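Local coordinates for protein lithostathine (Homo sapiens, PDB 1QDD) that might inhibit the spontaneous precipitation of calcium carbonate and may be associated with regeneration of the pancreas and brain, as a secreted C-type lectin-like protein, at residues A[20-25]-A[55-60]; A[25-30]-A[39-44]. The protein carries 1 engineered substitution. All coordinates share one frame; numbering follows the deposited sequence.

Contact 1: A[20-25]-A[55-60]; sequences AYRSYC and TQAEGA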
# COMPACT_ATOMS: atom_id res chain seq x y z
N ALA A 20 -7.41 -11.74 2.30
CA ALA A 20 -8.37 -11.29 1.30
C ALA A 20 -9.20 -10.09 1.73
O ALA A 20 -9.69 -10.04 2.85
CB ALA A 20 -9.33 -12.44 0.98
N TYR A 21 -9.46 -9.19 0.78
CA TYR A 21 -10.42 -8.12 0.92
C TYR A 21 -10.90 -7.75 -0.49
O TYR A 21 -10.12 -7.40 -1.36
CB TYR A 21 -9.85 -6.89 1.63
CG TYR A 21 -10.82 -5.72 1.74
CD1 TYR A 21 -11.89 -5.74 2.63
CD2 TYR A 21 -10.69 -4.61 0.92
CE1 TYR A 21 -12.79 -4.69 2.69
CE2 TYR A 21 -11.58 -3.55 0.98
CZ TYR A 21 -12.62 -3.59 1.88
OH TYR A 21 -13.51 -2.54 1.93
N ARG A 22 -12.19 -7.95 -0.74
CA ARG A 22 -12.82 -7.57 -2.00
C ARG A 22 -12.04 -7.91 -3.26
O ARG A 22 -11.66 -7.04 -4.05
CB ARG A 22 -13.10 -6.05 -2.02
CG ARG A 22 -14.30 -5.65 -1.20
CD ARG A 22 -14.94 -4.37 -1.68
NE ARG A 22 -15.54 -3.58 -0.63
CZ ARG A 22 -15.94 -3.84 0.60
NH1 ARG A 22 -15.85 -5.02 1.19
NH2 ARG A 22 -16.45 -2.85 1.33
N SER A 23 -11.79 -9.18 -3.51
CA SER A 23 -11.16 -9.69 -4.72
C SER A 23 -9.66 -9.51 -4.85
O SER A 23 -9.06 -9.96 -5.83
CB SER A 23 -11.90 -9.14 -5.95
OG SER A 23 -13.28 -9.47 -5.88
N TYR A 24 -8.99 -8.90 -3.87
CA TYR A 24 -7.54 -8.73 -3.88
C TYR A 24 -6.96 -9.39 -2.63
O TYR A 24 -7.66 -9.68 -1.65
CB TYR A 24 -7.17 -7.24 -3.91
CG TYR A 24 -7.35 -6.60 -5.27
CD1 TYR A 24 -8.59 -6.19 -5.73
CD2 TYR A 24 -6.26 -6.40 -6.09
CE1 TYR A 24 -8.75 -5.64 -6.99
CE2 TYR A 24 -6.38 -5.82 -7.35
CZ TYR A 24 -7.64 -5.46 -7.78
OH TYR A 24 -7.77 -4.89 -9.04
N CYS A 25 -5.66 -9.67 -2.67
CA CYS A 25 -4.90 -10.24 -1.56
C CYS A 25 -3.85 -9.22 -1.11
O CYS A 25 -3.29 -8.50 -1.94
CB CYS A 25 -4.20 -11.55 -1.95
SG CYS A 25 -5.28 -12.84 -2.61
N THR A 55 -10.70 3.62 -1.01
CA THR A 55 -11.91 3.92 -0.27
C THR A 55 -11.56 4.01 1.22
O THR A 55 -10.52 3.43 1.63
CB THR A 55 -13.03 2.87 -0.41
OG1 THR A 55 -12.55 1.63 0.15
CG2 THR A 55 -13.51 2.64 -1.84
N GLN A 56 -12.41 4.59 2.03
CA GLN A 56 -12.22 4.63 3.47
C GLN A 56 -12.21 3.22 4.04
O GLN A 56 -11.38 2.91 4.93
CB GLN A 56 -13.32 5.46 4.12
CG GLN A 56 -13.07 5.84 5.58
CD GLN A 56 -14.22 6.71 6.07
OE1 GLN A 56 -14.91 6.39 7.03
NE2 GLN A 56 -14.50 7.79 5.35
N ALA A 57 -13.08 2.34 3.57
CA ALA A 57 -13.13 0.96 4.06
C ALA A 57 -11.86 0.18 3.74
O ALA A 57 -11.40 -0.60 4.60
CB ALA A 57 -14.38 0.26 3.51
N GLU A 58 -11.24 0.40 2.60
CA GLU A 58 -9.96 -0.23 2.28
C GLU A 58 -8.87 0.31 3.20
O GLU A 58 -8.04 -0.49 3.70
CB GLU A 58 -9.60 -0.01 0.80
CG GLU A 58 -8.38 -0.79 0.36
CD GLU A 58 -8.14 -0.75 -1.13
OE1 GLU A 58 -8.58 0.22 -1.79
OE2 GLU A 58 -7.48 -1.67 -1.66
N GLY A 59 -8.86 1.59 3.51
CA GLY A 59 -7.91 2.16 4.46
C GLY A 59 -8.05 1.53 5.84
O GLY A 59 -7.05 1.24 6.51
N ALA A 60 -9.27 1.28 6.30
CA ALA A 60 -9.53 0.65 7.59
C ALA A 60 -9.04 -0.78 7.59
O ALA A 60 -8.45 -1.25 8.59
CB ALA A 60 -11.01 0.74 7.93
O HOH W 1 -13.30 -0.78 -0.90
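The outer end of the Y21 ring overlaps the first turn of helix 56-68, with OH 3.3 Å from A57 CB and CE2 3.9 Å from E58 CA. In this C-type lectin domain the contact sets a tight hairpin, strands 19-21 and 24-33 joined by a type I' turn from Y21 to Y24, against the start of that helix. With CG anti to the backbone N (chi1 177°), the ring reaches out from the hairpin towards the helix. A tyrosine suits this boundary: its ring packs on the helix and also stacks with F61 one turn further on, while its hydroxyl lies where a water can reach it. The small methyl of A57 lets the hydroxyl come close to the helix surface. R22, in the left-handed backbone region that a type I' turn requires, folds back over Y21, its CG 4.0 Å above the centre of one ring face. Its guanidinium then lies with one face on the Y21 OH, whose oxygen is 3.0 Å from NH2 but at a poor angle for a bond. E58 meets the ring chiefly through its backbone and CB; its extended chain carries the carboxylate inward, where it bonds to Y26 OH and the backbone N of L54 and forms a salt bridge with K141, which probably offsets its buried charge. A water bonded to T55 OG1 at 2.7 Å makes a weak 3.3 Å bond to Y21 OH. T55 is the N-cap of the helix: its OG1 accepts from E58 N at 3.0 Å, with an N-H...O angle of 159°.

Contact 2: A[25-30]-A[39-44]; sequences CYYFNE and DLYCQN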
# COMPACT_ATOMS: atom_id res chain seq x y z
N CYS A 25 -5.66 -9.67 -2.67
CA CYS A 25 -4.90 -10.24 -1.56
C CYS A 25 -3.85 -9.22 -1.11
O CYS A 25 -3.29 -8.50 -1.94
CB CYS A 25 -4.20 -11.55 -1.95
SG CYS A 25 -5.28 -12.84 -2.61
N TYR A 26 -3.66 -9.15 0.20
CA TYR A 26 -2.78 -8.15 0.81
C TYR A 26 -1.81 -8.75 1.82
O TYR A 26 -2.19 -9.72 2.50
CB TYR A 26 -3.66 -7.15 1.58
CG TYR A 26 -4.68 -6.34 0.82
CD1 TYR A 26 -5.86 -6.93 0.34
CD2 TYR A 26 -4.54 -4.97 0.61
CE1 TYR A 26 -6.81 -6.22 -0.35
CE2 TYR A 26 -5.50 -4.25 -0.07
CZ TYR A 26 -6.63 -4.87 -0.55
OH TYR A 26 -7.62 -4.19 -1.23
N TYR A 27 -0.64 -8.15 2.01
CA TYR A 27 0.26 -8.60 3.08
C TYR A 27 1.20 -7.48 3.50
O TYR A 27 1.57 -6.62 2.71
CB TYR A 27 1.08 -9.84 2.73
CG TYR A 27 1.95 -9.73 1.50
CD1 TYR A 27 3.27 -9.35 1.59
CD2 TYR A 27 1.44 -9.98 0.23
CE1 TYR A 27 4.07 -9.22 0.46
CE2 TYR A 27 2.22 -9.88 -0.90
CZ TYR A 27 3.54 -9.51 -0.77
OH TYR A 27 4.33 -9.41 -1.91
N PHE A 28 1.60 -7.50 4.77
CA PHE A 28 2.55 -6.59 5.38
C PHE A 28 3.93 -7.25 5.41
O PHE A 28 4.04 -8.42 5.85
CB PHE A 28 2.10 -6.21 6.79
CG PHE A 28 3.11 -5.42 7.59
CD1 PHE A 28 3.73 -5.99 8.69
CD2 PHE A 28 3.46 -4.13 7.25
CE1 PHE A 28 4.66 -5.29 9.44
CE2 PHE A 28 4.38 -3.42 7.99
CZ PHE A 28 4.99 -4.00 9.09
N ASN A 29 4.96 -6.63 4.90
CA ASN A 29 6.34 -7.12 4.90
C ASN A 29 7.18 -6.21 5.79
O ASN A 29 7.30 -5.01 5.51
CB ASN A 29 6.87 -7.15 3.46
CG ASN A 29 8.17 -7.87 3.26
OD1 ASN A 29 8.53 -8.34 2.15
ND2 ASN A 29 8.97 -7.99 4.29
N GLU A 30 7.79 -6.74 6.85
CA GLU A 30 8.60 -5.97 7.79
C GLU A 30 10.00 -5.67 7.34
O GLU A 30 10.78 -4.99 8.06
CB GLU A 30 8.55 -6.61 9.19
CG GLU A 30 8.66 -5.59 10.33
CD GLU A 30 8.46 -6.22 11.69
OE1 GLU A 30 9.26 -7.11 12.05
OE2 GLU A 30 7.51 -5.83 12.40
N ASP A 39 8.22 -1.30 -4.00
CA ASP A 39 7.29 -1.53 -5.10
C ASP A 39 7.77 -2.64 -6.03
O ASP A 39 6.95 -3.45 -6.48
CB ASP A 39 7.03 -0.23 -5.87
CG ASP A 39 5.83 -0.32 -6.78
OD1 ASP A 39 4.69 -0.48 -6.32
OD2 ASP A 39 6.02 -0.24 -8.02
N LEU A 40 9.07 -2.74 -6.28
CA LEU A 40 9.62 -3.83 -7.09
C LEU A 40 9.40 -5.18 -6.43
O LEU A 40 9.06 -6.16 -7.11
CB LEU A 40 11.10 -3.57 -7.38
CG LEU A 40 11.40 -2.47 -8.40
CD1 LEU A 40 12.90 -2.17 -8.45
CD2 LEU A 40 10.88 -2.81 -9.79
N TYR A 41 9.54 -5.30 -5.10
CA TYR A 41 9.26 -6.55 -4.41
C TYR A 41 7.81 -6.95 -4.66
O TYR A 41 7.48 -8.10 -5.00
CB TYR A 41 9.55 -6.44 -2.90
CG TYR A 41 9.26 -7.73 -2.14
CD1 TYR A 41 10.29 -8.62 -1.82
CD2 TYR A 41 7.98 -8.09 -1.75
CE1 TYR A 41 10.03 -9.80 -1.14
CE2 TYR A 41 7.71 -9.27 -1.10
CZ TYR A 41 8.74 -10.12 -0.79
OH TYR A 41 8.46 -11.31 -0.13
N CYS A 42 6.88 -5.99 -4.49
CA CYS A 42 5.48 -6.29 -4.71
C CYS A 42 5.19 -6.74 -6.14
O CYS A 42 4.33 -7.62 -6.35
CB CYS A 42 4.59 -5.10 -4.37
SG CYS A 42 4.66 -4.43 -2.70
N GLN A 43 5.86 -6.17 -7.13
CA GLN A 43 5.68 -6.55 -8.53
C GLN A 43 6.17 -7.97 -8.76
O GLN A 43 5.59 -8.73 -9.55
CB GLN A 43 6.43 -5.57 -9.44
CG GLN A 43 5.86 -4.18 -9.52
CD GLN A 43 6.55 -3.22 -10.45
OE1 GLN A 43 6.84 -2.07 -10.08
NE2 GLN A 43 6.82 -3.66 -11.67
N ASN A 44 7.29 -8.33 -8.13
CA ASN A 44 7.90 -9.64 -8.33
C ASN A 44 7.07 -10.77 -7.76
O ASN A 44 7.17 -11.91 -8.27
CB ASN A 44 9.31 -9.65 -7.76
CG ASN A 44 10.33 -8.85 -8.54
OD1 ASN A 44 10.15 -8.55 -9.72
ND2 ASN A 44 11.41 -8.46 -7.87
O HOH W 2 2.81 -8.76 -4.24
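The Y41 ring meets a different group at its face and at its edge: the amide end of N29 sits over one face, off towards the rim, and the hydroxyl of Y27 arrives near the ring plane, with Y27 OH 3.5 Å from Y41 CE2. The amide stands steeply on the ring, the two planes 75° apart, so it is the end of the asparagine rather than its flat surface that does the touching. Y41 CE2 in turn lies at the edge of the Y27 ring, 4.0 Å from Y27 CE1, so the two tyrosines touch rim to rim and do not stack. Y27 and N29 are two positions apart on strand 24-33 and both point at the helix, which is why they grip the same ring. The torsion of Y27 (chi1 57°) places CG between the backbone N and the carbonyl carbon, and from there the long ring spans the gap between strand and helix. Their axes approach to 11.4 Å at 134°, a gap that Y27 and Y41 bridge by reaching towards each other. This is the pairing of helix 35-44 with the base of the C-type lectin fold, where strand 24-33 runs antiparallel to strand 136-143. Tyrosine fits because its rings give bulk for packing while a hydroxyl serves at the partly exposed margin: a water hydrogen-bonded to Y27 OH at 2.9 Å also donates to C42 O at 2.8 Å, linking strand to helix. C42 is buried deeper and lends its backbone to the contact, Y27 OH passing 4.3 Å from its CA, while its SG forms the disulfide with C140, the residue whose backbone is hydrogen-bonded to Y27.

Both contacts include part of strand 24-33, but in contact 1 the touching falls to Y21 and R22, just before it, whereas contact 2 uses the strand itself. Both are partly buried, but contact 2 lies nearer the middle of the chain, 8 Å against 11 Å, and none of its touching residues is exposed, whereas A57 and R22 of contact 1 are. Alternate residues divide the work: Y27 and N29 face helix 35-44, while Y26 meets F61 of helix 56-68 edge-to-face and joins contact 1 through its hydroxyl. Contact 1 combines one aromatic ring with a helix start and a charged cover; contact 2 sets two tyrosine rims and an asparagine amide together beside a disulfide.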